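Local coordinates for protein neutral ceramidase (PDB 2ZWS) that hydrolyses the N-acyl linkage of ceramides to give sphingosine and a free fatty acid with the help of a zinc ion, and also runs the reaction in reverse, at residues S27-K32 with G347-L352; G16-V21 with H213-D218; G22-S27 with L63-Q68; G356-G361 with I376-G381; E589-G592 with S596-T599. All coordinates share one frame; numbering follows the deposited sequence.

Contact 1. Residues S27-K32 with G347-L352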
# COMPACT_ATOMS: atom_id res chain seq x y z
N SER A 27 -3.40 14.48 1.51
CA SER A 27 -3.41 15.49 2.56
C SER A 27 -4.57 16.47 2.42
O SER A 27 -4.44 17.66 2.73
CB SER A 27 -2.08 16.24 2.57
OG SER A 27 -1.03 15.30 2.61
N SER A 28 -5.72 15.95 2.00
CA SER A 28 -6.87 16.80 1.77
C SER A 28 -7.94 16.64 2.84
O SER A 28 -8.34 15.53 3.15
CB SER A 28 -7.48 16.52 0.39
OG SER A 28 -8.64 17.29 0.21
N LEU A 29 -8.40 17.76 3.39
CA LEU A 29 -9.57 17.74 4.28
C LEU A 29 -10.93 17.54 3.57
O LEU A 29 -11.96 17.39 4.24
CB LEU A 29 -9.64 19.05 5.09
CG LEU A 29 -8.55 19.33 6.11
CD1 LEU A 29 -8.67 20.78 6.50
CD2 LEU A 29 -8.70 18.43 7.34
N GLU A 30 -10.89 17.59 2.24
CA GLU A 30 -12.06 17.44 1.39
C GLU A 30 -11.96 16.22 0.48
O GLU A 30 -12.47 16.22 -0.64
CB GLU A 30 -12.29 18.71 0.57
CG GLU A 30 -12.80 19.91 1.36
CD GLU A 30 -12.89 21.19 0.53
OE1 GLU A 30 -12.87 22.29 1.12
OE2 GLU A 30 -12.98 21.10 -0.72
N GLN A 31 -11.30 15.17 0.96
CA GLN A 31 -11.29 13.90 0.27
C GLN A 31 -11.63 12.79 1.23
O GLN A 31 -10.76 12.03 1.68
CB GLN A 31 -9.93 13.63 -0.39
CG GLN A 31 -10.01 12.51 -1.40
CD GLN A 31 -8.68 11.89 -1.73
OE1 GLN A 31 -7.64 12.18 -1.11
NE2 GLN A 31 -8.69 11.00 -2.72
N LYS A 32 -12.91 12.69 1.54
CA LYS A 32 -13.40 11.61 2.40
C LYS A 32 -13.92 10.41 1.62
O LYS A 32 -14.47 10.58 0.52
CB LYS A 32 -14.46 12.13 3.37
CG LYS A 32 -13.88 13.17 4.34
CD LYS A 32 -14.71 13.26 5.60
CE LYS A 32 -14.33 14.45 6.40
NZ LYS A 32 -15.19 14.49 7.63
N GLY A 347 -8.46 26.03 9.02
CA GLY A 347 -9.43 25.57 8.04
C GLY A 347 -9.31 24.12 7.61
O GLY A 347 -8.75 23.85 6.55
N ASN A 348 -9.83 23.17 8.40
CA ASN A 348 -10.51 23.45 9.69
C ASN A 348 -9.58 24.04 10.76
O ASN A 348 -9.78 25.22 11.11
CB ASN A 348 -11.44 22.33 10.21
CG ASN A 348 -11.27 21.01 9.48
OD1 ASN A 348 -12.23 20.45 8.94
ND2 ASN A 348 -10.05 20.49 9.48
N ASN A 349 -8.60 23.31 11.31
CA ASN A 349 -8.47 21.85 11.41
C ASN A 349 -8.33 21.68 12.91
O ASN A 349 -7.30 22.07 13.47
CB ASN A 349 -7.19 21.39 10.70
CG ASN A 349 -6.85 19.90 10.94
OD1 ASN A 349 -7.24 19.29 11.96
ND2 ASN A 349 -6.12 19.32 10.00
N PRO A 350 -9.36 21.12 13.59
CA PRO A 350 -9.27 21.07 15.05
C PRO A 350 -8.16 20.16 15.58
O PRO A 350 -7.71 20.33 16.73
CB PRO A 350 -10.65 20.54 15.50
CG PRO A 350 -11.24 19.89 14.29
CD PRO A 350 -10.64 20.57 13.08
N PHE A 351 -7.72 19.19 14.77
CA PHE A 351 -6.63 18.34 15.20
C PHE A 351 -5.32 19.12 15.18
O PHE A 351 -4.54 19.06 16.14
CB PHE A 351 -6.63 17.06 14.32
CG PHE A 351 -5.49 16.11 14.60
CD1 PHE A 351 -5.31 15.55 15.88
CD2 PHE A 351 -4.59 15.79 13.58
CE1 PHE A 351 -4.23 14.67 16.11
CE2 PHE A 351 -3.53 14.91 13.81
CZ PHE A 351 -3.35 14.35 15.07
N LEU A 352 -5.09 19.86 14.11
CA LEU A 352 -3.93 20.75 14.03
C LEU A 352 -3.94 21.73 15.21
O LEU A 352 -2.91 21.94 15.85
CB LEU A 352 -3.94 21.52 12.70
CG LEU A 352 -2.61 21.78 11.96
CD1 LEU A 352 -2.74 22.98 11.03
CD2 LEU A 352 -1.35 21.84 12.81
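Leu-29 reaches out of the loop between strands 22-24 and 32-36 to meet Gly-347, Asn-348 and Asn-349, the residues that lead into helix 350-354. Contact across the gap is by van der Waals touch, without a hydrogen bond. The two methyls divide the work. CD1 lies against the backbone, 3.3 Å from Asn-348 N, while CD2 comes within 3.8 Å of Asn-349 ND2. Both crowd the Asn-348 amide, whose ND2 is 3.3 Å from Leu-29 CD2. Three successive cis peptides, before Gly-347, Asn-348 and Asn-349, follow soon after an unmodelled stretch, so the shortest of these approaches are doubtful.

Hydrogen bonds instead shape each segment from within. Ser-28 OG accepts Glu-30 N at 3.0 Å in an ST turn, inside the type I turn from Ser-28 to Gln-31 that presents Leu-29. Asn-349 is the N-cap of the helix: its OD1 takes Leu-352 N at 3.1 Å, the donor standing well above the carbonyl plane, and Phe-351 N more weakly. Its ND2 is given to Leu-113 O.

The chemistry is uneven: Asn-349 has its amide satisfied, whereas Asn-348 ND2 is buried against leucine methyls with no partner, which may reflect uncertain modelling here.

Contact 2. Residues G16-V21 with H213-D218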
# COMPACT_ATOMS: atom_id res chain seq x y z
N GLY A 16 -10.63 -0.50 5.09
CA GLY A 16 -11.09 0.24 6.24
C GLY A 16 -12.42 0.93 5.98
O GLY A 16 -13.21 0.50 5.16
N GLU A 17 -12.65 2.03 6.69
CA GLU A 17 -13.98 2.67 6.72
C GLU A 17 -14.33 3.28 5.37
O GLU A 17 -13.59 4.14 4.86
CB GLU A 17 -13.99 3.72 7.84
CG GLU A 17 -13.90 3.07 9.24
CD GLU A 17 -13.41 4.02 10.32
OE1 GLU A 17 -12.20 4.35 10.38
OE2 GLU A 17 -14.27 4.44 11.11
N ALA A 18 -15.44 2.84 4.77
CA ALA A 18 -15.79 3.19 3.37
C ALA A 18 -16.59 4.48 3.18
O ALA A 18 -16.84 4.90 2.05
CB ALA A 18 -16.51 2.03 2.71
N ALA A 19 -17.00 5.09 4.28
CA ALA A 19 -17.53 6.45 4.15
C ALA A 19 -17.13 7.34 5.30
O ALA A 19 -17.06 6.90 6.44
CB ALA A 19 -19.04 6.42 4.02
N GLU A 20 -16.86 8.61 4.97
CA GLU A 20 -16.68 9.70 5.94
C GLU A 20 -15.37 9.58 6.76
O GLU A 20 -15.31 9.97 7.94
CB GLU A 20 -17.94 9.90 6.82
CG GLU A 20 -19.18 10.34 5.98
CD GLU A 20 -20.38 10.77 6.83
OE1 GLU A 20 -20.51 10.27 7.97
OE2 GLU A 20 -21.21 11.59 6.33
N VAL A 21 -14.32 9.07 6.11
CA VAL A 21 -12.98 9.17 6.67
C VAL A 21 -12.05 9.79 5.61
O VAL A 21 -12.04 9.35 4.45
CB VAL A 21 -12.42 7.79 7.12
CG1 VAL A 21 -10.99 7.93 7.68
CG2 VAL A 21 -13.29 7.20 8.20
N HIS A 213 -13.36 9.56 -4.50
CA HIS A 213 -13.74 9.25 -3.13
C HIS A 213 -13.96 7.76 -2.91
O HIS A 213 -14.26 7.34 -1.78
CB HIS A 213 -14.99 10.05 -2.76
CG HIS A 213 -14.75 11.53 -2.69
ND1 HIS A 213 -14.97 12.37 -3.76
CD2 HIS A 213 -14.36 12.32 -1.67
CE1 HIS A 213 -14.69 13.61 -3.41
NE2 HIS A 213 -14.31 13.61 -2.14
N LEU A 214 -13.79 6.95 -3.96
CA LEU A 214 -13.96 5.51 -3.80
C LEU A 214 -12.66 4.84 -3.39
O LEU A 214 -11.59 5.16 -3.92
CB LEU A 214 -14.41 4.88 -5.12
CG LEU A 214 -15.74 5.39 -5.69
CD1 LEU A 214 -16.07 4.57 -6.94
CD2 LEU A 214 -16.89 5.34 -4.68
N ILE A 215 -12.75 3.91 -2.44
CA ILE A 215 -11.58 3.13 -2.05
C ILE A 215 -11.06 2.36 -3.23
O ILE A 215 -11.82 1.73 -3.98
CB ILE A 215 -11.91 2.18 -0.88
CG1 ILE A 215 -12.12 3.01 0.38
CG2 ILE A 215 -10.79 1.15 -0.69
CD1 ILE A 215 -12.48 2.21 1.64
N SER A 216 -9.74 2.43 -3.43
CA SER A 216 -9.14 1.71 -4.54
C SER A 216 -7.67 1.42 -4.24
O SER A 216 -6.99 2.24 -3.63
CB SER A 216 -9.21 2.57 -5.82
OG SER A 216 -8.45 1.99 -6.86
N PRO A 217 -7.20 0.26 -4.67
CA PRO A 217 -5.78 -0.07 -4.58
C PRO A 217 -4.97 0.46 -5.78
O PRO A 217 -3.77 0.16 -5.89
CB PRO A 217 -5.80 -1.60 -4.58
CG PRO A 217 -6.95 -1.94 -5.53
CD PRO A 217 -7.98 -0.86 -5.23
N ASP A 218 -5.63 1.25 -6.64
CA ASP A 218 -4.94 2.05 -7.67
C ASP A 218 -4.20 1.19 -8.68
O ASP A 218 -4.58 0.04 -8.88
CB ASP A 218 -4.04 3.11 -7.00
CG ASP A 218 -3.81 4.34 -7.88
OD1 ASP A 218 -2.92 4.31 -8.76
OD2 ASP A 218 -4.52 5.35 -7.67
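With chi1 at -70°, Ile-215 sets CG1 beside its backbone N, and a fully extended chi2 of 179° then carries CD1 straight out to Ala-18 and its neighbours. Ile-215 belongs to the short, weakly bonded edge strand about 214-215 of a mixed sheet that runs on through strand 32-36 into the C-terminal beta-sandwich region. The segment it meets is the loop joining strands 5-13 and 22-24.

A single methyl makes the whole contact. Ile-215 CD1 sits 3.9 Å from Ala-18 CA and 4.2 Å from Ala-18 CB, so it rests on the backbone as much as on the small side chain. Two carbonyl oxygens of the loop approach it from much the same side, Glu-17 O at 3.9 Å and Gly-16 O at 4.0 Å from Ile-215 CD1. Glu-17 O is not left to this apolar neighbour, since it accepts a hydrogen bond from Thr-33 OG1, whose side chain also touches Ile-215.

The environment is buried and close to the magnesium site: Ile-215 makes backbone hydrogen bonds to Gly-35 and to His-37, a magnesium ligand. Beyond the edge strand the chain turns toward helix 218-231 through an ST turn, in which Ser-216 OG accepts Asp-218 N at 2.9 Å.

Contact 3. Residues G22-S27 with L63-Q68. With FMT (formic acid), chain D.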
# COMPACT_ATOMS: atom_id res chain seq x y z
N GLY A 22 -11.26 10.79 6.02
CA GLY A 22 -10.24 11.35 5.13
C GLY A 22 -9.34 10.27 4.55
O GLY A 22 -8.89 9.36 5.27
N MET A 23 -9.06 10.39 3.26
CA MET A 23 -8.18 9.44 2.58
C MET A 23 -6.70 9.76 2.77
O MET A 23 -6.32 10.95 2.96
CB MET A 23 -8.61 9.37 1.10
CG MET A 23 -9.99 8.68 1.06
SD MET A 23 -10.96 8.91 -0.44
CE MET A 23 -10.15 7.80 -1.56
N MET A 24 -5.86 8.72 2.70
CA MET A 24 -4.44 8.85 3.00
C MET A 24 -3.59 9.01 1.73
O MET A 24 -3.61 8.15 0.85
CB MET A 24 -3.93 7.61 3.76
CG MET A 24 -2.46 7.72 4.24
SD MET A 24 -2.29 9.05 5.43
CE MET A 24 -0.69 9.77 5.02
N GLY A 25 -2.83 10.11 1.67
CA GLY A 25 -1.89 10.32 0.57
C GLY A 25 -1.93 11.73 0.02
O GLY A 25 -0.87 12.33 -0.25
N TYR A 26 -3.13 12.26 -0.18
CA TYR A 26 -3.27 13.60 -0.79
C TYR A 26 -3.38 14.78 0.21
O TYR A 26 -3.45 15.94 -0.20
CB TYR A 26 -4.44 13.61 -1.80
CG TYR A 26 -4.18 12.76 -3.03
CD1 TYR A 26 -5.10 11.78 -3.43
CD2 TYR A 26 -3.03 12.95 -3.83
CE1 TYR A 26 -4.88 10.98 -4.58
CE2 TYR A 26 -2.80 12.16 -4.98
CZ TYR A 26 -3.72 11.18 -5.34
OH TYR A 26 -3.48 10.41 -6.46
N SER A 27 -3.40 14.48 1.51
CA SER A 27 -3.41 15.49 2.56
C SER A 27 -4.57 16.47 2.42
O SER A 27 -4.44 17.66 2.73
CB SER A 27 -2.08 16.24 2.57
OG SER A 27 -1.03 15.30 2.61
N LEU A 63 -2.01 -0.22 0.70
CA LEU A 63 -2.10 0.93 1.61
C LEU A 63 -1.19 2.04 1.12
O LEU A 63 -0.25 1.79 0.35
CB LEU A 63 -1.64 0.54 3.03
CG LEU A 63 -2.48 -0.56 3.68
CD1 LEU A 63 -1.85 -1.01 4.97
CD2 LEU A 63 -3.90 -0.05 3.93
N GLY A 64 -1.41 3.26 1.60
CA GLY A 64 -0.51 4.37 1.29
C GLY A 64 0.87 4.12 1.86
O GLY A 64 1.89 4.47 1.25
N MET A 65 0.91 3.49 3.04
CA MET A 65 2.19 3.19 3.67
C MET A 65 1.96 2.22 4.81
O MET A 65 0.81 1.93 5.16
CB MET A 65 2.88 4.47 4.15
CG MET A 65 2.00 5.40 4.87
SD MET A 65 0.91 6.52 3.90
CE MET A 65 2.03 7.60 3.03
N ILE A 66 3.05 1.67 5.34
CA ILE A 66 2.86 0.87 6.55
C ILE A 66 3.54 1.56 7.71
O ILE A 66 4.74 1.63 7.88
CB ILE A 66 3.24 -0.62 6.45
CG1 ILE A 66 4.68 -0.74 6.03
CG2 ILE A 66 2.29 -1.37 5.49
CD1 ILE A 66 4.81 -0.75 4.62
N PHE A 67 2.68 2.13 8.52
CA PHE A 67 3.15 2.97 9.60
C PHE A 67 3.73 2.14 10.75
O PHE A 67 3.34 0.98 10.95
CB PHE A 67 2.01 3.82 10.13
CG PHE A 67 1.52 4.88 9.15
CD1 PHE A 67 0.21 4.81 8.67
CD2 PHE A 67 2.37 5.90 8.70
CE1 PHE A 67 -0.30 5.75 7.81
CE2 PHE A 67 1.87 6.90 7.81
CZ PHE A 67 0.52 6.81 7.38
N GLN A 68 4.63 2.75 11.51
CA GLN A 68 5.22 2.09 12.66
C GLN A 68 4.17 1.47 13.60
O GLN A 68 4.35 0.36 14.09
CB GLN A 68 6.14 3.05 13.41
CG GLN A 68 6.83 2.42 14.56
CD GLN A 68 8.16 3.09 14.81
OE1 GLN A 68 8.25 4.09 15.56
NE2 GLN A 68 9.20 2.62 14.12
C FMT D . 5.03 6.21 10.86
O1 FMT D . 5.62 5.15 10.55
O2 FMT D . 4.04 6.27 11.62
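The Phe-67 ring is met at its edge by Met-24 from the other segment and on one face by Met-65 from its own. Met-65 CG lies 3.2 Å above the ring plane, displaced toward the rim. Met-24 CE approaches near the plane, 4.0 Å from Phe-67 CZ, and Met-24 SD stands 5.4 Å from the ring centroid, also at the edge: a Met-aromatic contact of the edge-on kind. Phe-105 adds an edge-to-face ring partner. A bound formic acid, probably from the crystallisation liquor, lies at the other end of Phe-67, its O1 at the ring edge in plane.

The two methionines cross at about a right angle. Met-24 sends CG away from its backbone N (chi1 -174°) and then bends twice, which brings CG within 3.6 Å of Met-65 SD and curls CE back to 3.8 Å from the same sulfur. Met-65 takes the crowded position, CG between N and the carbonyl carbon at chi1 46°, and folds its thioether over toward Met-24.

Formic acid O1 accepts a nearly straight bond from Gln-68 N at 2.8 Å, and the molecule is also held by Tyr-445 N and Ser-106 OG. Gln-68, Tyr-445 and Ser-106 are inferred substrate-binding residues, and Gly-64 O accepts from ND1 of the zinc ligand His-97.

Polarisable sulfur and aromatic carbon thus form an apolar wall beside the active site, while backbone N-H groups and the Ser-106 hydroxyl beside it make a polar spot that could suit a carboxylate. Its place at the start of helix 68-81 would probably strengthen that attraction.

Contact 4. Residues G356-G361 with I376-G381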
# COMPACT_ATOMS: atom_id res chain seq x y z
N GLY A 356 -1.24 22.56 18.54
CA GLY A 356 -0.43 23.79 18.56
C GLY A 356 -0.75 25.08 17.81
O GLY A 356 -0.66 26.13 18.42
N GLY A 357 -1.06 25.06 16.51
CA GLY A 357 -0.70 24.03 15.57
C GLY A 357 0.55 24.48 14.83
O GLY A 357 1.65 24.24 15.30
N LEU A 358 0.39 25.14 13.69
CA LEU A 358 1.54 25.56 12.85
C LEU A 358 2.17 26.87 13.35
O LEU A 358 1.48 27.90 13.37
CB LEU A 358 1.18 25.65 11.36
CG LEU A 358 2.34 25.97 10.41
CD1 LEU A 358 3.31 24.79 10.28
CD2 LEU A 358 1.83 26.41 9.04
N LEU A 359 3.46 26.81 13.71
CA LEU A 359 4.20 27.89 14.40
C LEU A 359 4.11 27.76 15.93
O LEU A 359 3.39 26.89 16.45
CB LEU A 359 3.79 29.29 13.90
CG LEU A 359 4.46 29.77 12.60
CD1 LEU A 359 3.48 29.78 11.42
CD2 LEU A 359 5.14 31.13 12.79
N THR A 360 4.85 28.57 16.70
CA THR A 360 5.70 29.67 16.23
C THR A 360 7.21 29.41 16.28
O THR A 360 7.77 29.15 17.35
CB THR A 360 5.31 31.04 16.91
OG1 THR A 360 6.36 32.00 16.70
CG2 THR A 360 5.07 30.88 18.42
N GLY A 361 7.84 29.46 15.11
CA GLY A 361 9.29 29.59 14.97
C GLY A 361 9.60 31.08 15.11
O GLY A 361 8.68 31.86 15.36
N ILE A 376 12.65 26.04 6.59
CA ILE A 376 11.77 25.27 7.47
C ILE A 376 10.36 25.86 7.52
O ILE A 376 10.19 27.05 7.80
CB ILE A 376 12.37 25.14 8.88
CG1 ILE A 376 13.67 24.32 8.82
CG2 ILE A 376 11.35 24.55 9.84
CD1 ILE A 376 14.50 24.33 10.08
N LEU A 377 9.37 25.01 7.23
CA LEU A 377 7.97 25.34 7.39
C LEU A 377 7.45 24.85 8.74
O LEU A 377 6.71 25.57 9.44
CB LEU A 377 7.15 24.73 6.25
CG LEU A 377 5.62 24.88 6.32
CD1 LEU A 377 5.19 26.34 6.20
CD2 LEU A 377 4.96 24.04 5.24
N ALA A 378 7.82 23.62 9.09
CA ALA A 378 7.38 23.02 10.36
C ALA A 378 8.51 22.24 10.99
O ALA A 378 9.12 21.39 10.34
CB ALA A 378 6.15 22.13 10.15
N ASP A 379 8.79 22.55 12.25
CA ASP A 379 9.80 21.84 13.03
C ASP A 379 9.08 20.70 13.74
O ASP A 379 8.62 20.85 14.86
CB ASP A 379 10.44 22.80 14.05
CG ASP A 379 11.42 22.10 15.00
OD1 ASP A 379 11.51 20.85 14.95
OD2 ASP A 379 12.09 22.80 15.82
N THR A 380 8.99 19.57 13.05
CA THR A 380 8.16 18.43 13.54
C THR A 380 8.85 17.65 14.66
O THR A 380 8.20 17.12 15.57
CB THR A 380 7.79 17.46 12.37
OG1 THR A 380 8.98 17.03 11.72
CG2 THR A 380 6.89 18.17 11.36
N GLY A 381 10.18 17.61 14.63
CA GLY A 381 10.97 16.86 15.60
C GLY A 381 10.92 17.40 17.01
O GLY A 381 11.05 16.63 17.97
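A classic beta bulge in strand 376-378, where Leu-377 and Ala-378 both face Ile-326 of the partner strand 326-327, forms the surface on which Leu-358 lands. Leu-358 comes from the loop between helices 350-354 and 365-370, so this long-range touch folds that outlying loop back onto the small two-stranded sheet.

Leu-358 swings CG away from its backbone N (chi1 -175°), and its two methyls part company. CD1 settles over the bulge, 3.6 Å from Leu-377 O and 3.9 Å from Ala-378 CB. CD2 turns toward the other leucine and stands 4.4 Å from Leu-377 CD1, a loose meeting of branches near the surface. One leucine therefore straddles both residues of the bulge, touching the backbone of the first and the methyl of the second.

Polar bonds lie to the side. Within the loop Thr-360 OG1 donates to Gly-361 O at 2.7 Å, tilted by 20° from the carbonyl plane. On the strand side, backbone hydrogen bonds between Ile-326 and both Leu-377 and Ala-378 hold the bulge in shape.

With no hydrogen bond crossing between the segments, attraction here depends on aliphatic contact. Ala-378 is buried, but both leucines remain exposed, and so modest an apolar patch should hold the loop with little directional constraint.

Contact 5. Residues E589-G592 with S596-T599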
# COMPACT_ATOMS: atom_id res chain seq x y z
N GLU A 589 -24.07 7.63 0.15
CA GLU A 589 -24.25 9.06 0.40
C GLU A 589 -25.35 9.32 1.40
O GLU A 589 -26.35 8.61 1.48
CB GLU A 589 -24.46 9.86 -0.88
CG GLU A 589 -25.83 9.82 -1.46
CD GLU A 589 -25.93 10.67 -2.72
OE1 GLU A 589 -26.75 11.60 -2.74
OE2 GLU A 589 -25.19 10.39 -3.69
N ARG A 590 -25.09 10.36 2.20
CA ARG A 590 -26.01 10.84 3.22
C ARG A 590 -27.25 11.42 2.54
O ARG A 590 -27.16 12.14 1.54
CB ARG A 590 -25.31 11.93 4.01
CG ARG A 590 -26.19 12.67 5.02
CD ARG A 590 -26.78 11.69 6.04
NE ARG A 590 -25.76 11.18 6.96
CZ ARG A 590 -25.87 10.04 7.66
NH1 ARG A 590 -24.89 9.69 8.49
NH2 ARG A 590 -26.94 9.25 7.52
N VAL A 591 -28.42 11.08 3.09
CA VAL A 591 -29.69 11.64 2.62
C VAL A 591 -30.40 12.24 3.83
O VAL A 591 -30.69 11.53 4.80
CB VAL A 591 -30.56 10.58 1.91
CG1 VAL A 591 -31.94 11.18 1.53
CG2 VAL A 591 -29.83 10.01 0.65
N GLY A 592 -30.64 13.54 3.79
CA GLY A 592 -31.20 14.25 4.94
C GLY A 592 -30.28 14.14 6.15
O GLY A 592 -29.07 14.13 6.00
N SER A 596 -29.62 7.29 4.31
CA SER A 596 -28.54 7.17 3.32
C SER A 596 -28.91 6.21 2.19
O SER A 596 -29.80 5.37 2.34
CB SER A 596 -27.23 6.73 4.01
OG SER A 596 -27.35 5.50 4.68
N LYS A 597 -28.19 6.33 1.09
CA LYS A 597 -28.43 5.46 -0.04
C LYS A 597 -27.15 4.82 -0.52
O LYS A 597 -26.06 5.43 -0.49
CB LYS A 597 -29.14 6.19 -1.17
CG LYS A 597 -28.33 7.26 -1.83
CD LYS A 597 -29.08 7.90 -2.99
CE LYS A 597 -28.18 8.81 -3.77
NZ LYS A 597 -28.84 9.31 -5.00
N ALA A 598 -27.29 3.56 -0.92
CA ALA A 598 -26.19 2.80 -1.51
C ALA A 598 -26.48 2.72 -3.00
O ALA A 598 -27.49 2.18 -3.39
CB ALA A 598 -26.15 1.42 -0.93
N THR A 599 -25.60 3.25 -3.84
CA THR A 599 -25.77 3.16 -5.28
C THR A 599 -24.73 2.16 -5.76
O THR A 599 -23.54 2.28 -5.43
CB THR A 599 -25.55 4.51 -5.97
OG1 THR A 599 -26.46 5.49 -5.42
CG2 THR A 599 -25.79 4.39 -7.49
O HOH W 1 -28.19 6.19 7.22
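Lys-597 and Glu-589 face each other as an antiparallel hydrogen-bonded pair, and with Ser-596 they provide most of the buried surface. The backbones of the pair exchange two bonds of equal length: Glu-589 N gives to Lys-597 O at 3.0 Å, and Lys-597 N returns to Glu-589 O at 3.0 Å.

Their side chains rise from the same face and run side by side, pointing the same way. Both place CG between the backbone N and the carbonyl carbon, chi1 80° for Glu-589 and 66° for Lys-597, which sets the two CG atoms 3.6 Å apart. At the ends, Glu-589 OE1 and Lys-597 NZ are 3.8 Å apart, a long salt bridge. Like the very close approach of the carboxylate to the lysine CE, it is uncertain, because both side chains have a second conformer. Val-591 CG2 crosses the base of the lysine, 4.0 Å from Lys-597 CG.

Ser-596 pairs with Arg-590 in the next, non-hydrogen-bonded position, on the other face. Its CA makes a CA-H...O contact of 3.2 Å with Glu-589 O. A water accepts from Ser-596 OG at 2.8 Å and only weakly from Arg-590 NH2, whose stronger partner is Ala-595 O.

The two strand segments run at 143° to one another, antiparallel with a marked twist. Paired main chains, a side-by-side Glu-Lys pair on one face and a serine and arginine loosely linked by water on the other make up the end of a beta hairpin, here of strands 584-591 and 595-603 in the C-terminal beta-sandwich region.

Overall arrangement
From the N terminus, the segments of contacts 2, 3 and 1 follow one another between residues 16 and 32, while their partners lie at 213-218, 63-68 and 347-352, in an order that does not follow theirs. Contact 3 closes the shortest of these three loops, of 35 residues, and is nested inside the loop of contact 2. Contact 1 shares Ser-27 with contact 3 and crosses both. Together they gather the active-site region, the edge strand 214-215 and the outlying segment 347-352. Contact 4 then closes a short loop in series, touching contact 1 through Leu-352. Contact 5 is a local hairpin in the C-terminal region, yet it reaches the same sheet as contact 2.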